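Local coordinates for SusD superfamily protein (Bacteroides vulgatus, PDB 3MYV), which probably binds polysaccharide at the bacterial cell surface, as an outer-membrane member of the SusD family, at residues L228-Y234 and I363-P369; G356-N361 and V373-Y378. One frame throughout, in Å; residues are numbered along the deposited sequence.

Interaction 1: L228-Y234 and I363-P369; sequences LYPHEKY and IVKRGNP. With EDO (1,2-ethanediol), chain H.
His231 and Arg366 bring the two backbones to within 5.0 Å, CA to CA, where an irregular loop, 228-234, lies against the C-terminal turn of helix 350-367. This is a loop-to-helix-end contact in the SusD fold, and each segment offers a main-chain oxygen to a side-chain donor of the other. Arg366 carries most of it. Its chain bends at chi2 (-88°) and chi3 (-56°), which folds the guanidinium toward the loop, and NH1 gives a nearly straight bond to Tyr229 O (2.8 Å), in the carbonyl plane and on a lone pair. Tyr234 lays CE1 over the centre of one guanidinium face, 3.6 Å from Arg366 CZ, although ring and guanidinium planes are 53° apart. Arginine suits this buried place because NH1 also forms a salt bridge with Glu247, while NH2 pairs with Glu390 and bonds to Ser335; the two glutamates probably balance its charge. The hydroxyl of Tyr234 also bonds to Glu390. Leu228 adds an apolar edge, its two methyls meeting Ile363 CD1 crosswise. Tyr229 turns its ring away from the helix, and its OH shares a hydrogen bond with a 1,2-ethanediol. At the helix end, where carbonyls lack the usual helical partners, a histidine can supply a ring N-H: His231 ND1 donates to Arg366 O at 2.9 Å. Across one face of that imidazole lies Pro369, its CD 4.1 Å from the ring centroid in a CH-pi contact.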
ATOM      1  N   LEU A 228      12.950  13.007  -6.472  1.00 16.96           N
ATOM      2  CA  LEU A 228      13.081  12.743  -5.050  1.00 17.37           C
ATOM      3  C   LEU A 228      13.139  14.047  -4.264  1.00 16.06           C
ATOM      4  O   LEU A 228      13.795  14.991  -4.673  1.00 16.59           O
ATOM      5  CB  LEU A 228      14.342  11.945  -4.760  1.00 16.19           C
ATOM      6  CG  LEU A 228      14.378  10.517  -5.246  1.00 19.04           C
ATOM      7  CD1 LEU A 228      15.761   9.930  -4.974  1.00 15.46           C
ATOM      8  CD2 LEU A 228      13.255   9.698  -4.588  1.00 13.83           C
ATOM      9  N   TYR A 229      12.466  14.091  -3.123  1.00 16.54           N
ATOM     10  CA  TYR A 229      12.617  15.228  -2.181  1.00 14.77           C
ATOM     11  C   TYR A 229      14.030  15.286  -1.640  1.00 16.73           C
ATOM     12  O   TYR A 229      14.512  14.306  -1.094  1.00 15.70           O
ATOM     13  CB  TYR A 229      11.653  15.122  -0.982  1.00 16.45           C
ATOM     14  CG  TYR A 229      10.238  14.885  -1.415  1.00 14.37           C
ATOM     15  CD1 TYR A 229       9.615  15.776  -2.279  1.00 12.56           C
ATOM     16  CD2 TYR A 229       9.527  13.765  -1.008  1.00 15.25           C
ATOM     17  CE1 TYR A 229       8.351  15.548  -2.735  1.00 11.26           C
ATOM     18  CE2 TYR A 229       8.225  13.543  -1.453  1.00 17.19           C
ATOM     19  CZ  TYR A 229       7.647  14.453  -2.321  1.00 14.23           C
ATOM     20  OH  TYR A 229       6.383  14.252  -2.841  1.00 16.26           O
ATOM     21  N   PRO A 230      14.693  16.457  -1.735  1.00 17.77           N
ATOM     22  CA  PRO A 230      16.009  16.630  -1.107  1.00 17.18           C
ATOM     23  C   PRO A 230      15.919  16.539   0.405  1.00 16.06           C
ATOM     24  O   PRO A 230      14.846  16.795   0.993  1.00 15.50           O
ATOM     25  CB  PRO A 230      16.423  18.058  -1.491  1.00 19.83           C
ATOM     26  CG  PRO A 230      15.489  18.501  -2.510  1.00 21.29           C
ATOM     27  CD  PRO A 230      14.281  17.631  -2.520  1.00 19.37           C
ATOM     28  N   HIS A 231      17.050  16.180   1.007  1.00 17.88           N
ATOM     29  CA  HIS A 231      17.211  16.055   2.451  1.00 17.51           C
ATOM     30  C   HIS A 231      16.545  17.242   3.200  1.00 19.77           C
ATOM     31  O   HIS A 231      15.739  17.053   4.116  1.00 20.55           O
ATOM     32  CB  HIS A 231      18.702  15.992   2.765  1.00 19.40           C
ATOM     33  CG  HIS A 231      19.015  15.888   4.226  1.00 17.14           C
ATOM     34  ND1 HIS A 231      19.045  14.687   4.893  1.00 16.07           N
ATOM     35  CD2 HIS A 231      19.323  16.838   5.140  1.00 27.59           C
ATOM     36  CE1 HIS A 231      19.369  14.898   6.159  1.00 23.38           C
ATOM     37  NE2 HIS A 231      19.530  16.198   6.336  1.00 25.30           N
ATOM     38  N   GLU A 232      16.883  18.452   2.771  1.00 17.34           N
ATOM     39  CA  GLU A 232      16.463  19.693   3.463  1.00 19.38           C
ATOM     40  C   GLU A 232      14.990  20.018   3.279  1.00 17.27           C
ATOM     41  O   GLU A 232      14.465  20.854   3.996  1.00 16.66           O
ATOM     42  CB  GLU A 232      17.247  20.932   3.004  1.00 20.79           C
ATOM     43  CG  GLU A 232      18.595  20.685   2.443  1.00 33.33           C
ATOM     44  CD  GLU A 232      18.542  20.167   1.000  1.00 38.58           C
ATOM     45  OE1 GLU A 232      18.089  20.898   0.066  1.00 36.94           O
ATOM     46  OE2 GLU A 232      18.967  19.013   0.826  1.00 26.88           O
ATOM     47  N   LYS A 233      14.341  19.379   2.308  1.00 17.46           N
ATOM     48  CA  LYS A 233      12.941  19.622   2.017  1.00 18.64           C
ATOM     49  C   LYS A 233      12.041  18.428   2.348  1.00 15.39           C
ATOM     50  O   LYS A 233      10.844  18.448   2.055  1.00 18.56           O
ATOM     51  CB  LYS A 233      12.788  19.914   0.533  1.00 20.23           C
ATOM     52  CG  LYS A 233      13.703  20.993   0.020  1.00 25.44           C
ATOM     53  CD  LYS A 233      13.173  22.354   0.329  1.00 35.24           C
ATOM     54  CE  LYS A 233      13.931  23.402  -0.475  1.00 42.95           C
ATOM     55  NZ  LYS A 233      13.721  24.750   0.114  1.00 46.25           N
ATOM     56  N   TYR A 234      12.618  17.372   2.889  1.00 16.86           N
ATOM     57  CA  TYR A 234      11.884  16.115   3.138  1.00 15.05           C
ATOM     58  C   TYR A 234      10.720  16.273   4.128  1.00 16.33           C
ATOM     59  O   TYR A 234       9.585  15.872   3.837  1.00 15.70           O
ATOM     60  CB  TYR A 234      12.862  15.044   3.637  1.00 14.70           C
ATOM     61  CG  TYR A 234      12.281  13.660   3.751  1.00 13.82           C
ATOM     62  CD1 TYR A 234      12.217  12.816   2.659  1.00 15.41           C
ATOM     63  CD2 TYR A 234      11.791  13.192   4.976  1.00 17.32           C
ATOM     64  CE1 TYR A 234      11.721  11.532   2.794  1.00 15.72           C
ATOM     65  CE2 TYR A 234      11.277  11.935   5.102  1.00 15.36           C
ATOM     66  CZ  TYR A 234      11.231  11.113   4.010  1.00 16.23           C
ATOM     67  OH  TYR A 234      10.733   9.844   4.140  1.00 15.53           O
ATOM     68  N   ILE A 363      18.775   6.735  -1.795  1.00 15.21           N
ATOM     69  CA  ILE A 363      17.776   6.879  -0.728  1.00 14.99           C
ATOM     70  C   ILE A 363      18.476   7.027   0.634  1.00 11.22           C
ATOM     71  O   ILE A 363      18.066   7.839   1.496  1.00 11.74           O
ATOM     72  CB  ILE A 363      16.791   5.690  -0.720  1.00 16.53           C
ATOM     73  CG1 ILE A 363      16.028   5.639  -2.061  1.00 17.29           C
ATOM     74  CG2 ILE A 363      15.843   5.749   0.509  1.00 14.60           C
ATOM     75  CD1 ILE A 363      15.190   6.900  -2.399  1.00 13.56           C
ATOM     76  N   VAL A 364      19.529   6.241   0.842  1.00 15.41           N
ATOM     77  CA  VAL A 364      20.288   6.296   2.095  1.00 13.24           C
ATOM     78  C   VAL A 364      20.845   7.684   2.314  1.00 15.19           C
ATOM     79  O   VAL A 364      20.739   8.246   3.402  1.00 14.77           O
ATOM     80  CB  VAL A 364      21.384   5.219   2.100  1.00 13.41           C
ATOM     81  CG1 VAL A 364      22.407   5.438   3.249  1.00 13.92           C
ATOM     82  CG2 VAL A 364      20.700   3.836   2.177  1.00 10.35           C
ATOM     83  N   LYS A 365      21.435   8.245   1.260  1.00 16.90           N
ATOM     84  CA  LYS A 365      22.106   9.531   1.354  1.00 15.05           C
ATOM     85  C   LYS A 365      21.145  10.699   1.392  1.00 14.93           C
ATOM     86  O   LYS A 365      21.468  11.751   1.953  1.00 16.05           O
ATOM     87  CB  LYS A 365      23.118   9.691   0.214  1.00 16.14           C
ATOM     88  CG  LYS A 365      24.253   8.697   0.354  1.00 17.24           C
ATOM     89  CD  LYS A 365      25.216   8.713  -0.849  1.00 19.02           C
ATOM     90  CE  LYS A 365      26.349   7.708  -0.624  1.00 18.52           C
ATOM     91  NZ  LYS A 365      27.312   7.684  -1.777  1.00 23.81           N
ATOM     92  N   ARG A 366      19.980  10.553   0.768  1.00 14.87           N
ATOM     93  CA  ARG A 366      18.955  11.583   0.909  1.00 14.23           C
ATOM     94  C   ARG A 366      18.516  11.639   2.373  1.00 15.19           C
ATOM     95  O   ARG A 366      18.269  12.711   2.903  1.00 17.33           O
ATOM     96  CB  ARG A 366      17.739  11.325   0.002  1.00 17.46           C
ATOM     97  CG  ARG A 366      16.724  12.483  -0.041  1.00 12.17           C
ATOM     98  CD  ARG A 366      15.671  12.385   1.051  1.00 13.83           C
ATOM     99  NE  ARG A 366      14.947  11.111   1.020  1.00 10.09           N
ATOM    100  CZ  ARG A 366      13.981  10.783   0.153  1.00 13.42           C
ATOM    101  NH1 ARG A 366      13.555  11.645  -0.786  1.00 14.44           N
ATOM    102  NH2 ARG A 366      13.404   9.579   0.239  1.00 12.72           N
ATOM    103  N   GLY A 367      18.400  10.482   3.013  1.00 14.85           N
ATOM    104  CA  GLY A 367      18.067  10.414   4.429  1.00 15.20           C
ATOM    105  C   GLY A 367      19.124  11.079   5.308  1.00 16.53           C
ATOM    106  O   GLY A 367      18.789  11.922   6.135  1.00 15.51           O
ATOM    107  N   ASN A 368      20.390  10.743   5.069  1.00 16.27           N
ATOM    108  CA  ASN A 368      21.545  11.320   5.781  1.00 15.02           C
ATOM    109  C   ASN A 368      22.764  11.260   4.848  1.00 15.32           C
ATOM    110  O   ASN A 368      23.236  10.170   4.537  1.00 15.63           O
ATOM    111  CB  ASN A 368      21.838  10.509   7.057  1.00 17.00           C
ATOM    112  CG  ASN A 368      22.993  11.078   7.872  1.00 17.73           C
ATOM    113  OD1 ASN A 368      23.712  11.986   7.406  1.00 16.96           O
ATOM    114  ND2 ASN A 368      23.208  10.523   9.088  1.00 18.95           N
ATOM    115  N   PRO A 369      23.244  12.414   4.358  1.00 15.70           N
ATOM    116  CA  PRO A 369      24.346  12.390   3.406  1.00 16.57           C
ATOM    117  C   PRO A 369      25.663  11.816   3.951  1.00 19.08           C
ATOM    118  O   PRO A 369      26.565  11.492   3.137  1.00 18.90           O
ATOM    119  CB  PRO A 369      24.501  13.874   2.996  1.00 20.02           C
ATOM    120  CG  PRO A 369      23.923  14.630   4.127  1.00 18.79           C
ATOM    121  CD  PRO A 369      22.763  13.793   4.590  1.00 16.47           C
TER
HETATM  122  C1  EDO H 509       5.042  12.071  -0.414  1.00 30.33           C
HETATM  123  O1  EDO H 509       4.742  12.501  -1.745  1.00 20.17           O
HETATM  124  C2  EDO H 509       5.113  13.268   0.536  1.00 20.99           C
HETATM  125  O2  EDO H 509       3.828  13.867   0.628  1.00 23.09           O

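Interaction 2: G356-N361 and V373-Y378; sequences GLGYLN and VTMADY. With EDO (1,2-ethanediol), chain G.
Leu357 and Tyr378 lie alongside each other, pointing opposite ways, the leucine methyl CD1 resting over one face of the tyrosine ring in a CH-pi contact, 4.1 Å from its centroid and offset toward the rim. The first torsion of Leu357 (chi1 -175°) swings CG away from the backbone N, so that CD1 lies between the Tyr378 ring and Val373 CG1, while CD2 comes 3.6 Å from Met375 CA, close to the selenomethionine methyl. Leu360 sends CD2 to Tyr378 CD1 (3.8 Å) and crosswise against Val373, whose CG1 touches both Leu357 CD1 and Leu360 CD2. The ring slants across the helix, and Tyr378 OH, hydrogen-bonded to Ala342 O, ends 3.2 Å from Gly356 C; a side chain at that glycine would collide with the hydroxyl. Beside this apolar layer, Asn361 grips the backbone of Val373 twice: OD1 accepts from Val373 N (2.8 Å), and ND2 donates to Val373 O (2.9 Å) on a lone pair. The same ND2 bonds to Leu357 O, fixing the amide's rotation. Were Asn361 replaced by alanine, the N-H and C=O of Val373 would probably lose both mates, leaving the loop less firmly tied to the helix. A 1,2-ethanediol, probably from the crystallisation liquor, donates its hydroxyls to Met375 O and Tyr378 O. The whole is a helix-loop-helix connection, the loop with its 3-10 turn doubling back along helix 350-367 before helix 380-391, within the RagB/SusD region.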
ATOM      1  N   GLY A 356      21.446  -1.488  -8.497  1.00 13.04           N
ATOM      2  CA  GLY A 356      20.494  -1.437  -7.393  1.00 14.46           C
ATOM      3  C   GLY A 356      21.145  -0.858  -6.158  1.00 14.21           C
ATOM      4  O   GLY A 356      20.500  -0.167  -5.376  1.00 12.55           O
ATOM      5  N   LEU A 357      22.444  -1.107  -6.004  1.00 16.71           N
ATOM      6  CA  LEU A 357      23.194  -0.488  -4.909  1.00 16.61           C
ATOM      7  C   LEU A 357      23.234   1.034  -5.093  1.00 16.31           C
ATOM      8  O   LEU A 357      23.154   1.781  -4.129  1.00 15.28           O
ATOM      9  CB  LEU A 357      24.609  -1.046  -4.862  1.00 15.97           C
ATOM     10  CG  LEU A 357      25.521  -0.615  -3.703  1.00 15.17           C
ATOM     11  CD1 LEU A 357      24.799  -0.803  -2.350  1.00 12.91           C
ATOM     12  CD2 LEU A 357      26.832  -1.383  -3.758  1.00 14.04           C
ATOM     13  N   GLY A 358      23.383   1.478  -6.338  1.00 17.70           N
ATOM     14  CA  GLY A 358      23.381   2.905  -6.661  1.00 15.83           C
ATOM     15  C   GLY A 358      22.056   3.535  -6.222  1.00 15.45           C
ATOM     16  O   GLY A 358      22.023   4.573  -5.545  1.00 14.80           O
ATOM     17  N   TYR A 359      20.964   2.881  -6.573  1.00 15.64           N
ATOM     18  CA  TYR A 359      19.638   3.348  -6.165  1.00 14.50           C
ATOM     19  C   TYR A 359      19.424   3.307  -4.647  1.00 14.10           C
ATOM     20  O   TYR A 359      18.838   4.240  -4.069  1.00 15.50           O
ATOM     21  CB  TYR A 359      18.554   2.563  -6.902  1.00 17.10           C
ATOM     22  CG  TYR A 359      18.488   2.842  -8.379  1.00 13.54           C
ATOM     23  CD1 TYR A 359      18.494   4.147  -8.866  1.00 17.97           C
ATOM     24  CD2 TYR A 359      18.356   1.815  -9.297  1.00 17.50           C
ATOM     25  CE1 TYR A 359      18.415   4.397 -10.212  1.00 17.28           C
ATOM     26  CE2 TYR A 359      18.276   2.054 -10.631  1.00 16.49           C
ATOM     27  CZ  TYR A 359      18.285   3.342 -11.099  1.00 17.55           C
ATOM     28  OH  TYR A 359      18.192   3.596 -12.453  1.00 19.47           O
ATOM     29  N   LEU A 360      19.909   2.244  -4.001  1.00 12.52           N
ATOM     30  CA  LEU A 360      19.809   2.136  -2.554  1.00 12.75           C
ATOM     31  C   LEU A 360      20.503   3.344  -1.937  1.00 13.20           C
ATOM     32  O   LEU A 360      19.916   3.991  -1.102  1.00 11.47           O
ATOM     33  CB  LEU A 360      20.401   0.823  -2.041  1.00 12.99           C
ATOM     34  CG  LEU A 360      20.376   0.639  -0.511  1.00 14.34           C
ATOM     35  CD1 LEU A 360      18.875   0.657   0.022  1.00 11.99           C
ATOM     36  CD2 LEU A 360      21.139  -0.578  -0.127  1.00 16.78           C
ATOM     37  N   ASN A 361      21.732   3.647  -2.386  1.00 12.83           N
ATOM     38  CA  ASN A 361      22.510   4.763  -1.843  1.00 13.97           C
ATOM     39  C   ASN A 361      21.852   6.099  -2.049  1.00 13.25           C
ATOM     40  O   ASN A 361      21.967   6.988  -1.209  1.00 14.75           O
ATOM     41  CB  ASN A 361      23.948   4.795  -2.372  1.00 11.19           C
ATOM     42  CG  ASN A 361      24.856   3.914  -1.553  1.00 16.87           C
ATOM     43  OD1 ASN A 361      25.357   4.341  -0.513  1.00 16.24           O
ATOM     44  ND2 ASN A 361      25.029   2.657  -1.976  1.00 15.53           N
ATOM     45  N   VAL A 373      25.882   2.770   1.748  1.00 14.13           N
ATOM     46  CA  VAL A 373      25.935   1.298   1.814  1.00 13.58           C
ATOM     47  C   VAL A 373      27.006   0.825   0.828  1.00 16.29           C
ATOM     48  O   VAL A 373      26.924   1.121  -0.380  1.00 14.77           O
ATOM     49  CB  VAL A 373      24.559   0.634   1.494  1.00 15.22           C
ATOM     50  CG1 VAL A 373      24.648  -0.907   1.548  1.00 14.21           C
ATOM     51  CG2 VAL A 373      23.488   1.136   2.469  1.00 14.31           C
ATOM     52  N   THR A 374      28.027   0.153   1.356  1.00 14.53           N
ATOM     53  CA  THR A 374      29.082  -0.457   0.531  1.00 15.82           C
ATOM     54  C   THR A 374      28.565  -1.805  -0.016  1.00 15.83           C
ATOM     55  O   THR A 374      27.654  -2.409   0.549  1.00 13.90           O
ATOM     56  CB  THR A 374      30.319  -0.741   1.348  1.00 18.50           C
ATOM     57  OG1 THR A 374      29.971  -1.687   2.368  1.00 17.62           O
ATOM     58  CG2 THR A 374      30.901   0.572   1.993  1.00 17.46           C
HETATM   59  N   MSE A 375      29.183  -2.299  -1.088  1.00 14.37           N
HETATM   60  CA  MSE A 375      28.780  -3.595  -1.679  1.00 15.45           C
HETATM   61  C   MSE A 375      28.816  -4.736  -0.640  1.00 14.38           C
HETATM   62  O   MSE A 375      27.917  -5.603  -0.626  1.00 15.37           O
HETATM   63  CB  MSE A 375      29.663  -3.924  -2.907  1.00 14.89           C
HETATM   64  CG  MSE A 375      29.388  -5.273  -3.550  1.00 22.01           C
HETATM   65 SE   MSE A 375      27.547  -5.425  -4.199  0.75 13.51          SE
HETATM   66  CE  MSE A 375      27.732  -4.406  -5.843  1.00 16.33           C
ATOM     67  N   ALA A 376      29.804  -4.701   0.256  1.00 14.00           N
ATOM     68  CA  ALA A 376      29.955  -5.743   1.295  1.00 14.98           C
ATOM     69  C   ALA A 376      28.720  -5.796   2.203  1.00 15.93           C
ATOM     70  O   ALA A 376      28.364  -6.844   2.722  1.00 16.98           O
ATOM     71  CB  ALA A 376      31.217  -5.489   2.140  1.00 16.19           C
ATOM     72  N   ASP A 377      28.074  -4.651   2.381  1.00 14.18           N
ATOM     73  CA  ASP A 377      26.905  -4.521   3.258  1.00 15.30           C
ATOM     74  C   ASP A 377      25.563  -4.583   2.496  1.00 14.37           C
ATOM     75  O   ASP A 377      24.489  -4.343   3.093  1.00 14.49           O
ATOM     76  CB  ASP A 377      27.005  -3.170   4.005  1.00 15.35           C
ATOM     77  CG  ASP A 377      28.077  -3.171   5.083  1.00 22.56           C
ATOM     78  OD1 ASP A 377      28.510  -4.264   5.478  1.00 24.89           O
ATOM     79  OD2 ASP A 377      28.478  -2.077   5.525  1.00 22.41           O
ATOM     80  N   TYR A 378      25.607  -4.854   1.189  1.00 14.64           N
ATOM     81  CA  TYR A 378      24.394  -4.839   0.347  1.00 16.72           C
ATOM     82  C   TYR A 378      23.698  -6.195   0.397  1.00 18.09           C
ATOM     83  O   TYR A 378      23.889  -7.044  -0.482  1.00 16.91           O
ATOM     84  CB  TYR A 378      24.753  -4.488  -1.101  1.00 16.37           C
ATOM     85  CG  TYR A 378      23.615  -4.339  -2.094  1.00 16.96           C
ATOM     86  CD1 TYR A 378      22.396  -3.741  -1.747  1.00 14.03           C
ATOM     87  CD2 TYR A 378      23.790  -4.712  -3.416  1.00 18.13           C
ATOM     88  CE1 TYR A 378      21.381  -3.552  -2.706  1.00 17.79           C
ATOM     89  CE2 TYR A 378      22.781  -4.538  -4.370  1.00 13.16           C
ATOM     90  CZ  TYR A 378      21.582  -3.943  -4.005  1.00 17.51           C
ATOM     91  OH  TYR A 378      20.588  -3.779  -4.946  1.00 14.04           O
TER
HETATM   92  C1  EDO G 507      27.710  -9.042  -0.799  1.00 33.16           C
HETATM   93  O1  EDO G 507      27.230  -7.977  -1.643  1.00 32.51           O
HETATM   94  C2  EDO G 507      26.800  -9.134   0.413  1.00 32.85           C
HETATM   95  O2  EDO G 507      25.434  -9.189  -0.021  1.00 34.14           O

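How the interactions relate
Both contacts draw on helix 350-367, and their centres lie about 16 Å apart on the same side of the chain's centre. Along the chain the segments alternate: 228-234, then 356-361 from interaction 2, 363-369 from interaction 1, and finally 373-378. Interaction 1 therefore brings in a loop from 129 residues earlier, whereas interaction 2 joins the helix to the loop that follows it, the two segments being only 12 residues apart. They touch directly where Val364 CG2 packs on Val373 CG2 at 3.9 Å. Helices 334-348 and 380-391 pack against both sites, so helix 350-367 holds a distant loop and its own following turn beside the same two helices of this SusD-family protein.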